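Local coordinates for protein glutamate racemase (Bacillus anthracis, PDB 2DWU) that belongs to the Asp/Glu/hydantoin racemase family and is built around parallel beta sheets, with D-glutamic acid bound in its pocket, at residues E33-Y46 / F57-K71. Residues are numbered along the deposited sequence; the frame is centred on the assembly and turned at random.
Sequences ESICYIGDNERCPY and FVFEMVEFLKQFPLK. With DGL (D-glutamic acid), chain H.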
ATOM      1  N   GLU B  33     -14.265  -5.333  -9.238  1.00  7.57           N
ATOM      2  CA  GLU B  33     -15.137  -5.519  -8.081  1.00  8.55           C
ATOM      3  C   GLU B  33     -16.439  -4.722  -8.208  1.00  8.13           C
ATOM      4  O   GLU B  33     -16.494  -3.700  -8.914  1.00 10.03           O
ATOM      5  CB  GLU B  33     -14.422  -5.069  -6.799  1.00  8.94           C
ATOM      6  CG  GLU B  33     -13.114  -5.796  -6.496  1.00 10.08           C
ATOM      7  CD  GLU B  33     -13.283  -7.278  -6.199  1.00 11.02           C
ATOM      8  OE1 GLU B  33     -14.364  -7.685  -5.717  1.00 12.53           O
ATOM      9  OE2 GLU B  33     -12.320  -8.056  -6.442  1.00 10.98           O
ATOM     10  N   SER B  34     -17.482  -5.199  -7.534  0.50  8.49           N
ATOM     11  CA  SER B  34     -18.794  -4.550  -7.544  0.50  8.68           C
ATOM     12  C   SER B  34     -19.090  -3.872  -6.211  0.50  8.81           C
ATOM     13  O   SER B  34     -19.041  -4.501  -5.151  0.50  9.64           O
ATOM     14  CB  SER B  34     -19.893  -5.575  -7.837  0.50  9.75           C
ATOM     15  OG  SER B  34     -21.164  -4.979  -7.688  0.50 13.25           O
ATOM     16  N   ILE B  35     -19.424  -2.592  -6.278  0.50  8.32           N
ATOM     17  CA  ILE B  35     -19.708  -1.801  -5.092  0.50  9.06           C
ATOM     18  C   ILE B  35     -21.186  -1.695  -4.721  0.50  9.72           C
ATOM     19  O   ILE B  35     -22.046  -1.472  -5.580  0.50  9.63           O
ATOM     20  CB  ILE B  35     -19.145  -0.354  -5.267  0.50  9.51           C
ATOM     21  CG1 ILE B  35     -17.614  -0.383  -5.191  0.50 11.11           C
ATOM     22  CG2 ILE B  35     -19.739   0.589  -4.221  0.50 10.19           C
ATOM     23  CD1 ILE B  35     -17.005   0.968  -5.356  0.50  9.92           C
ATOM     24  N   CYS B  36     -21.466  -1.873  -3.432  0.50  9.60           N
ATOM     25  CA  CYS B  36     -22.816  -1.714  -2.876  0.50 10.20           C
ATOM     26  C   CYS B  36     -22.555  -0.729  -1.738  0.50  9.44           C
ATOM     27  O   CYS B  36     -21.999  -1.099  -0.706  0.50  9.18           O
ATOM     28  CB  CYS B  36     -23.354  -3.018  -2.302  0.50 10.38           C
ATOM     29  SG  CYS B  36     -25.038  -2.835  -1.702  0.50 11.71           S
ATOM     30  N   TYR B  37     -22.959   0.515  -1.954  1.00  9.29           N
ATOM     31  CA  TYR B  37     -22.711   1.610  -1.018  1.00  9.73           C
ATOM     32  C   TYR B  37     -23.916   2.146  -0.294  1.00  9.62           C
ATOM     33  O   TYR B  37     -24.963   2.293  -0.900  1.00  9.10           O
ATOM     34  CB  TYR B  37     -22.127   2.758  -1.852  1.00  8.17           C
ATOM     35  CG  TYR B  37     -21.726   4.017  -1.114  1.00  7.62           C
ATOM     36  CD1 TYR B  37     -20.373   4.313  -0.896  1.00  7.98           C
ATOM     37  CD2 TYR B  37     -22.678   4.938  -0.699  1.00  8.77           C
ATOM     38  CE1 TYR B  37     -19.979   5.523  -0.284  1.00  7.34           C
ATOM     39  CE2 TYR B  37     -22.295   6.163  -0.069  1.00  8.14           C
ATOM     40  CZ  TYR B  37     -20.935   6.433   0.122  1.00  8.57           C
ATOM     41  OH  TYR B  37     -20.532   7.637   0.686  1.00  9.57           O
ATOM     42  N   ILE B  38     -23.763   2.439   0.996  0.50  7.92           N
ATOM     43  CA  ILE B  38     -24.853   3.035   1.765  0.50  8.54           C
ATOM     44  C   ILE B  38     -24.310   4.272   2.489  0.50  9.36           C
ATOM     45  O   ILE B  38     -23.270   4.192   3.169  0.50  8.73           O
ATOM     46  CB  ILE B  38     -25.466   2.039   2.823  0.50  8.38           C
ATOM     47  CG1 ILE B  38     -26.412   2.804   3.765  0.50  9.91           C
ATOM     48  CG2 ILE B  38     -24.378   1.339   3.633  0.50  9.74           C
ATOM     49  CD1 ILE B  38     -27.611   3.439   3.061  0.50  9.30           C
ATOM     50  N   GLY B  39     -24.986   5.407   2.299  1.00  8.50           N
ATOM     51  CA  GLY B  39     -24.594   6.648   2.968  1.00  8.91           C
ATOM     52  C   GLY B  39     -25.763   7.076   3.829  1.00 10.04           C
ATOM     53  O   GLY B  39     -26.903   7.176   3.332  1.00  9.84           O
ATOM     54  N   ASP B  40     -25.513   7.323   5.117  1.00  8.15           N
ATOM     55  CA  ASP B  40     -26.594   7.697   6.048  1.00  9.29           C
ATOM     56  C   ASP B  40     -26.810   9.207   6.088  1.00  9.68           C
ATOM     57  O   ASP B  40     -26.794   9.823   7.164  1.00  9.51           O
ATOM     58  CB  ASP B  40     -26.241   7.168   7.440  1.00  9.89           C
ATOM     59  CG  ASP B  40     -27.413   7.209   8.436  1.00  9.75           C
ATOM     60  OD1 ASP B  40     -28.567   7.395   8.005  1.00 12.71           O
ATOM     61  OD2 ASP B  40     -27.151   7.029   9.658  1.00 10.59           O
ATOM     62  N   ASN B  41     -27.066   9.804   4.928  1.00  9.76           N
ATOM     63  CA  ASN B  41     -27.216  11.246   4.873  1.00 10.70           C
ATOM     64  C   ASN B  41     -28.234  11.849   5.835  1.00 11.65           C
ATOM     65  O   ASN B  41     -28.054  12.980   6.307  1.00 12.81           O
ATOM     66  CB  ASN B  41     -27.548  11.685   3.450  1.00 11.42           C
ATOM     67  CG  ASN B  41     -26.439  11.362   2.489  1.00 11.51           C
ATOM     68  OD1 ASN B  41     -26.293  10.217   2.053  1.00 10.93           O
ATOM     69  ND2 ASN B  41     -25.631  12.362   2.167  1.00 12.26           N
ATOM     70  N   GLU B  42     -29.299  11.119   6.119  1.00 12.22           N
ATOM     71  CA  GLU B  42     -30.303  11.654   7.042  1.00 13.42           C
ATOM     72  C   GLU B  42     -29.741  11.948   8.440  1.00 14.10           C
ATOM     73  O   GLU B  42     -30.264  12.818   9.155  1.00 13.21           O
ATOM     74  CB  GLU B  42     -31.478  10.684   7.148  1.00 14.31           C
ATOM     75  CG  GLU B  42     -32.625  11.219   8.008  1.00 16.36           C
ATOM     76  CD  GLU B  42     -33.933  10.479   7.758  1.00 20.47           C
ATOM     77  OE1 GLU B  42     -34.718  10.930   6.888  1.00 20.38           O
ATOM     78  OE2 GLU B  42     -34.166   9.439   8.418  1.00 20.96           O
ATOM     79  N   ARG B  43     -28.670  11.259   8.834  1.00 12.87           N
ATOM     80  CA  ARG B  43     -28.084  11.468  10.152  1.00 12.51           C
ATOM     81  C   ARG B  43     -26.648  12.020  10.121  1.00 12.22           C
ATOM     82  O   ARG B  43     -25.948  12.030  11.130  1.00 13.08           O
ATOM     83  CB  ARG B  43     -28.160  10.183  10.965  1.00 13.03           C
ATOM     84  CG  ARG B  43     -29.634   9.730  11.160  1.00 11.66           C
ATOM     85  CD  ARG B  43     -29.776   8.520  12.085  1.00 13.01           C
ATOM     86  NE  ARG B  43     -29.174   7.317  11.504  1.00 14.60           N
ATOM     87  CZ  ARG B  43     -29.526   6.074  11.816  1.00 14.65           C
ATOM     88  NH1 ARG B  43     -30.489   5.846  12.701  1.00 16.74           N
ATOM     89  NH2 ARG B  43     -28.906   5.046  11.238  1.00 15.76           N
ATOM     90  N   CYS B  44     -26.228  12.479   8.952  1.00 10.74           N
ATOM     91  CA  CYS B  44     -24.905  13.086   8.763  1.00 12.89           C
ATOM     92  C   CYS B  44     -25.061  14.505   9.339  1.00 13.78           C
ATOM     93  O   CYS B  44     -26.109  15.135   9.140  1.00 15.26           O
ATOM     94  CB  CYS B  44     -24.605  13.135   7.263  1.00 12.47           C
ATOM     95  SG  CYS B  44     -22.942  13.677   6.818  1.00 17.48           S
ATOM     96  N   PRO B  45     -24.039  15.037  10.034  1.00 12.39           N
ATOM     97  CA  PRO B  45     -22.724  14.453  10.339  1.00 10.61           C
ATOM     98  C   PRO B  45     -22.610  13.557  11.565  1.00 10.63           C
ATOM     99  O   PRO B  45     -23.348  13.706  12.544  1.00  9.86           O
ATOM    100  CB  PRO B  45     -21.837  15.694  10.481  1.00 10.97           C
ATOM    101  CG  PRO B  45     -22.766  16.641  11.189  1.00 11.58           C
ATOM    102  CD  PRO B  45     -24.078  16.461  10.446  1.00 12.19           C
ATOM    103  N   TYR B  46     -21.666  12.619  11.487  1.00  7.97           N
ATOM    104  CA  TYR B  46     -21.350  11.737  12.594  1.00  9.63           C
ATOM    105  C   TYR B  46     -20.250  12.359  13.453  1.00  8.87           C
ATOM    106  O   TYR B  46     -20.084  12.017  14.628  1.00  9.12           O
ATOM    107  CB  TYR B  46     -20.816  10.417  12.066  1.00 10.19           C
ATOM    108  CG  TYR B  46     -21.854   9.466  11.528  1.00  8.93           C
ATOM    109  CD1 TYR B  46     -23.208   9.832  11.376  1.00  8.76           C
ATOM    110  CD2 TYR B  46     -21.476   8.176  11.206  1.00  8.47           C
ATOM    111  CE1 TYR B  46     -24.157   8.893  10.924  1.00  8.96           C
ATOM    112  CE2 TYR B  46     -22.395   7.249  10.753  1.00  9.17           C
ATOM    113  CZ  TYR B  46     -23.721   7.600  10.618  1.00  9.10           C
ATOM    114  OH  TYR B  46     -24.564   6.595  10.198  1.00 11.01           O
ATOM    115  N   PHE B  57     -25.698   3.455  14.714  1.00 11.90           N
ATOM    116  CA  PHE B  57     -26.028   3.778  13.323  1.00 11.37           C
ATOM    117  C   PHE B  57     -25.247   2.919  12.323  1.00 11.10           C
ATOM    118  O   PHE B  57     -25.768   2.552  11.258  1.00 12.39           O
ATOM    119  CB  PHE B  57     -25.713   5.246  12.989  1.00 10.95           C
ATOM    120  CG  PHE B  57     -26.487   6.252  13.795  1.00 12.58           C
ATOM    121  CD1 PHE B  57     -27.592   5.885  14.553  1.00 12.96           C
ATOM    122  CD2 PHE B  57     -26.129   7.599  13.731  1.00 11.55           C
ATOM    123  CE1 PHE B  57     -28.342   6.851  15.240  1.00 13.41           C
ATOM    124  CE2 PHE B  57     -26.875   8.574  14.414  1.00 12.57           C
ATOM    125  CZ  PHE B  57     -27.983   8.186  15.166  1.00 13.23           C
ATOM    126  N   VAL B  58     -23.978   2.664  12.623  1.00 11.61           N
ATOM    127  CA  VAL B  58     -23.148   1.861  11.737  1.00  9.66           C
ATOM    128  C   VAL B  58     -23.683   0.430  11.704  1.00 11.29           C
ATOM    129  O   VAL B  58     -23.767  -0.183  10.638  1.00 12.01           O
ATOM    130  CB  VAL B  58     -21.683   1.880  12.202  1.00 11.94           C
ATOM    131  CG1 VAL B  58     -20.871   0.804  11.463  1.00 12.59           C
ATOM    132  CG2 VAL B  58     -21.083   3.290  11.931  1.00 10.62           C
ATOM    133  N   PHE B  59     -24.060  -0.100  12.860  1.00 11.39           N
ATOM    134  CA  PHE B  59     -24.598  -1.452  12.851  1.00 12.80           C
ATOM    135  C   PHE B  59     -25.919  -1.544  12.097  1.00 14.32           C
ATOM    136  O   PHE B  59     -26.240  -2.599  11.540  1.00 14.33           O
ATOM    137  CB  PHE B  59     -24.706  -2.005  14.271  1.00 14.88           C
ATOM    138  CG  PHE B  59     -23.443  -2.688  14.726  1.00 18.28           C
ATOM    139  CD1 PHE B  59     -22.502  -2.012  15.505  1.00 20.18           C
ATOM    140  CD2 PHE B  59     -23.146  -3.980  14.294  1.00 19.40           C
ATOM    141  CE1 PHE B  59     -21.288  -2.602  15.842  1.00 19.13           C
ATOM    142  CE2 PHE B  59     -21.933  -4.584  14.624  1.00 20.77           C
ATOM    143  CZ  PHE B  59     -20.995  -3.893  15.400  1.00 19.29           C
ATOM    144  N   GLU B  60     -26.692  -0.460  12.073  1.00 13.54           N
ATOM    145  CA  GLU B  60     -27.935  -0.434  11.301  1.00 13.91           C
ATOM    146  C   GLU B  60     -27.574  -0.488   9.803  1.00 13.51           C
ATOM    147  O   GLU B  60     -28.245  -1.146   9.025  1.00 13.49           O
ATOM    148  CB  GLU B  60     -28.741   0.841  11.581  1.00 15.69           C
ATOM    149  CG  GLU B  60     -29.249   0.934  13.001  1.00 16.86           C
ATOM    150  CD  GLU B  60     -30.267   2.037  13.196  1.00 19.95           C
ATOM    151  OE1 GLU B  60     -30.373   2.941  12.329  1.00 19.21           O
ATOM    152  OE2 GLU B  60     -30.972   2.007  14.235  1.00 20.70           O
ATOM    153  N   MET B  61     -26.510   0.198   9.394  1.00 11.93           N
ATOM    154  CA  MET B  61     -26.116   0.145   7.988  1.00 10.37           C
ATOM    155  C   MET B  61     -25.588  -1.243   7.638  1.00 11.87           C
ATOM    156  O   MET B  61     -25.790  -1.720   6.523  1.00 12.97           O
ATOM    157  CB  MET B  61     -25.042   1.205   7.652  1.00 10.69           C
ATOM    158  CG  MET B  61     -25.604   2.610   7.549  1.00 10.09           C
ATOM    159  SD  MET B  61     -24.446   3.817   6.922  1.00 11.07           S
ATOM    160  CE  MET B  61     -23.450   4.186   8.404  1.00 13.21           C
ATOM    161  N   VAL B  62     -24.896  -1.886   8.574  1.00 12.46           N
ATOM    162  CA  VAL B  62     -24.375  -3.229   8.304  1.00 13.05           C
ATOM    163  C   VAL B  62     -25.547  -4.198   8.095  1.00 15.79           C
ATOM    164  O   VAL B  62     -25.481  -5.074   7.234  1.00 15.97           O
ATOM    165  CB  VAL B  62     -23.474  -3.740   9.453  1.00 13.34           C
ATOM    166  CG1 VAL B  62     -23.143  -5.235   9.259  1.00 15.39           C
ATOM    167  CG2 VAL B  62     -22.181  -2.927   9.481  1.00 13.75           C
ATOM    168  N   GLU B  63     -26.619  -4.026   8.866  1.00 16.18           N
ATOM    169  CA  GLU B  63     -27.789  -4.890   8.722  1.00 17.14           C
ATOM    170  C   GLU B  63     -28.374  -4.736   7.334  1.00 16.17           C
ATOM    171  O   GLU B  63     -28.843  -5.713   6.741  1.00 16.36           O
ATOM    172  CB  GLU B  63     -28.858  -4.561   9.776  1.00 19.42           C
ATOM    173  CG  GLU B  63     -28.542  -5.151  11.137  1.00 25.44           C
ATOM    174  CD  GLU B  63     -28.249  -6.647  11.065  1.00 29.29           C
ATOM    175  OE1 GLU B  63     -29.156  -7.410  10.660  1.00 32.60           O
ATOM    176  OE2 GLU B  63     -27.114  -7.057  11.402  1.00 31.35           O
ATOM    177  N   PHE B  64     -28.354  -3.511   6.809  1.00 12.92           N
ATOM    178  CA  PHE B  64     -28.845  -3.265   5.472  1.00 14.30           C
ATOM    179  C   PHE B  64     -27.952  -3.964   4.450  1.00 13.51           C
ATOM    180  O   PHE B  64     -28.439  -4.632   3.528  1.00 13.89           O
ATOM    181  CB  PHE B  64     -28.862  -1.762   5.164  1.00 13.20           C
ATOM    182  CG  PHE B  64     -29.112  -1.454   3.711  1.00 15.62           C
ATOM    183  CD1 PHE B  64     -30.378  -1.593   3.161  1.00 15.68           C
ATOM    184  CD2 PHE B  64     -28.057  -1.087   2.877  1.00 14.84           C
ATOM    185  CE1 PHE B  64     -30.596  -1.372   1.796  1.00 17.20           C
ATOM    186  CE2 PHE B  64     -28.263  -0.864   1.517  1.00 16.23           C
ATOM    187  CZ  PHE B  64     -29.539  -1.008   0.973  1.00 17.06           C
ATOM    188  N   LEU B  65     -26.639  -3.803   4.594  1.00 14.38           N
ATOM    189  CA  LEU B  65     -25.707  -4.400   3.640  1.00 15.33           C
ATOM    190  C   LEU B  65     -25.711  -5.926   3.653  1.00 16.39           C
ATOM    191  O   LEU B  65     -25.396  -6.558   2.643  1.00 15.71           O
ATOM    192  CB  LEU B  65     -24.284  -3.869   3.898  1.00 14.18           C
ATOM    193  CG  LEU B  65     -24.097  -2.384   3.562  1.00 13.63           C
ATOM    194  CD1 LEU B  65     -22.676  -1.930   3.983  1.00 12.06           C
ATOM    195  CD2 LEU B  65     -24.309  -2.139   2.061  1.00 13.64           C
ATOM    196  N   LYS B  66     -26.091  -6.513   4.783  1.00 16.85           N
ATOM    197  CA  LYS B  66     -26.110  -7.969   4.909  1.00 20.13           C
ATOM    198  C   LYS B  66     -27.151  -8.621   4.012  1.00 20.48           C
ATOM    199  O   LYS B  66     -27.159  -9.845   3.850  1.00 20.74           O
ATOM    200  CB  LYS B  66     -26.342  -8.370   6.364  1.00 21.47           C
ATOM    201  CG  LYS B  66     -25.083  -8.422   7.180  1.00 26.01           C
ATOM    202  CD  LYS B  66     -25.403  -8.625   8.654  1.00 29.39           C
ATOM    203  CE  LYS B  66     -24.171  -9.077   9.403  1.00 33.14           C
ATOM    204  NZ  LYS B  66     -23.732 -10.432   8.940  1.00 36.71           N
ATOM    205  N   GLN B  67     -28.024  -7.809   3.426  1.00 19.54           N
ATOM    206  CA  GLN B  67     -29.045  -8.327   2.528  1.00 20.69           C
ATOM    207  C   GLN B  67     -28.402  -8.688   1.188  1.00 19.87           C
ATOM    208  O   GLN B  67     -29.004  -9.376   0.355  1.00 20.77           O
ATOM    209  CB  GLN B  67     -30.146  -7.280   2.344  1.00 22.57           C
ATOM    210  CG  GLN B  67     -30.787  -6.876   3.677  1.00 25.45           C
ATOM    211  CD  GLN B  67     -31.857  -5.802   3.516  1.00 28.86           C
ATOM    212  OE1 GLN B  67     -31.563  -4.663   3.140  1.00 28.89           O
ATOM    213  NE2 GLN B  67     -33.112  -6.167   3.789  1.00 29.72           N
ATOM    214  N   PHE B  68     -27.167  -8.225   0.993  1.00 17.42           N
ATOM    215  CA  PHE B  68     -26.414  -8.487  -0.231  1.00 16.99           C
ATOM    216  C   PHE B  68     -25.313  -9.497   0.022  1.00 14.91           C
ATOM    217  O   PHE B  68     -24.897  -9.705   1.167  1.00 14.81           O
ATOM    218  CB  PHE B  68     -25.771  -7.199  -0.754  1.00 17.19           C
ATOM    219  CG  PHE B  68     -26.747  -6.109  -1.038  1.00 20.18           C
ATOM    220  CD1 PHE B  68     -27.136  -5.237  -0.033  1.00 21.54           C
ATOM    221  CD2 PHE B  68     -27.281  -5.946  -2.313  1.00 21.54           C
ATOM    222  CE1 PHE B  68     -28.037  -4.214  -0.288  1.00 24.07           C
ATOM    223  CE2 PHE B  68     -28.185  -4.925  -2.583  1.00 23.45           C
ATOM    224  CZ  PHE B  68     -28.563  -4.053  -1.559  1.00 24.24           C
ATOM    225  N   PRO B  69     -24.828 -10.166  -1.045  1.00 14.98           N
ATOM    226  CA  PRO B  69     -23.756 -11.138  -0.815  1.00 14.13           C
ATOM    227  C   PRO B  69     -22.409 -10.433  -0.624  1.00 14.30           C
ATOM    228  O   PRO B  69     -21.684 -10.234  -1.587  1.00 15.65           O
ATOM    229  CB  PRO B  69     -23.776 -11.991  -2.084  1.00 13.43           C
ATOM    230  CG  PRO B  69     -24.210 -11.017  -3.142  1.00 15.32           C
ATOM    231  CD  PRO B  69     -25.249 -10.133  -2.458  1.00 15.26           C
ATOM    232  N   LEU B  70     -22.073 -10.074   0.614  1.00 13.01           N
ATOM    233  CA  LEU B  70     -20.813  -9.370   0.868  1.00 12.47           C
ATOM    234  C   LEU B  70     -19.580 -10.249   0.939  1.00 12.31           C
ATOM    235  O   LEU B  70     -19.577 -11.276   1.631  1.00 14.14           O
ATOM    236  CB  LEU B  70     -20.879  -8.605   2.204  1.00 12.79           C
ATOM    237  CG  LEU B  70     -22.089  -7.701   2.431  1.00 14.14           C
ATOM    238  CD1 LEU B  70     -22.011  -7.029   3.814  1.00 16.42           C
ATOM    239  CD2 LEU B  70     -22.139  -6.666   1.325  1.00 13.80           C
ATOM    240  N   LYS B  71     -18.520  -9.841   0.254  1.00 11.32           N
ATOM    241  CA  LYS B  71     -17.266 -10.578   0.346  1.00 11.83           C
ATOM    242  C   LYS B  71     -16.356  -9.821   1.314  1.00 10.65           C
ATOM    243  O   LYS B  71     -15.430 -10.386   1.883  1.00 11.60           O
ATOM    244  CB  LYS B  71     -16.573 -10.737  -1.027  1.00 15.30           C
ATOM    245  CG  LYS B  71     -15.949  -9.484  -1.624  1.00 17.06           C
ATOM    246  CD  LYS B  71     -14.897  -9.792  -2.747  1.00 17.15           C
ATOM    247  CE  LYS B  71     -15.506 -10.384  -4.005  1.00 21.40           C
ATOM    248  NZ  LYS B  71     -14.528 -10.428  -5.136  1.00 15.20           N
TER
HETATM  249  N   DGL H 278     -17.555  10.934   6.628  1.00  7.89           N
HETATM  250  CA  DGL H 278     -17.092  11.684   7.839  1.00  9.36           C
HETATM  251  C   DGL H 278     -15.684  11.321   8.158  1.00  8.43           C
HETATM  252  O   DGL H 278     -15.182  11.553   9.251  1.00  9.04           O
HETATM  253  CB  DGL H 278     -17.198  13.205   7.591  1.00  9.81           C
HETATM  254  CG  DGL H 278     -18.685  13.601   7.751  1.00 11.02           C
HETATM  255  CD  DGL H 278     -19.279  13.375   9.080  1.00 11.78           C
HETATM  256  OE1 DGL H 278     -18.998  14.040  10.078  1.00  9.88           O
HETATM  257  OE2 DGL H 278     -20.139  12.386   9.159  1.00 11.62           O
HETATM  258  OXT DGL H 278     -14.997  10.727   7.221  1.00  8.28           O
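E33 meets K71 first, where the carboxylate takes NZ on the syn lone pair of OE1, 2.8 Å from NZ to OE1. NZ also donates to the carbonyl of I228, and OE2 receives the amide of A230, which ties both ends of this buried ion pair to the same neighbouring stretch of chain. In one of its two conformers C36 sets its sulfur squarely over the ring of F68, SG 3.5 Å from the centroid; chi1 of -177° swings SG opposite the backbone N and onto that face. I38, likewise in one of two conformers, lays CG2 against CD1 of L65 and CG1 against SD of M61, while CB rests near CD2 of F64. This is a beta-alpha-beta crossover: strand 35-39 lies in a parallel sheet between 9-14 and 238-241, residues 57-65 of helix 51-65 run back across it, 146° between their N-to-C directions, and the chain enters strand 70-75 on the far side of 9-14. Past the strand, D40 sets CB on M61 SD and gathers three donors on OD2: Y46 OH on the anti lone pair, R43 NE on the syn one, and R43 NH2 from above the carboxylate plane. R43 lies flat on F57, the planes 9° apart and CZ 3.7 Å from the ring centroid, with CD over the same face. The NH1/NH2 edge makes a salt bridge to E60, both nitrogens meeting OE1, at 2.9 and 2.8 Å, and completes a D40-R43-E60 salt-bridge network. With two edges bonded and one face on F57, the guanidinium is probably restrained from turning. Y46 sends OH between F57 CB and M61 CE, 3.3 and 3.2 Å away, while its backbone N makes a nearly straight 2.8 Å bond to OE2 of D-glutamic acid.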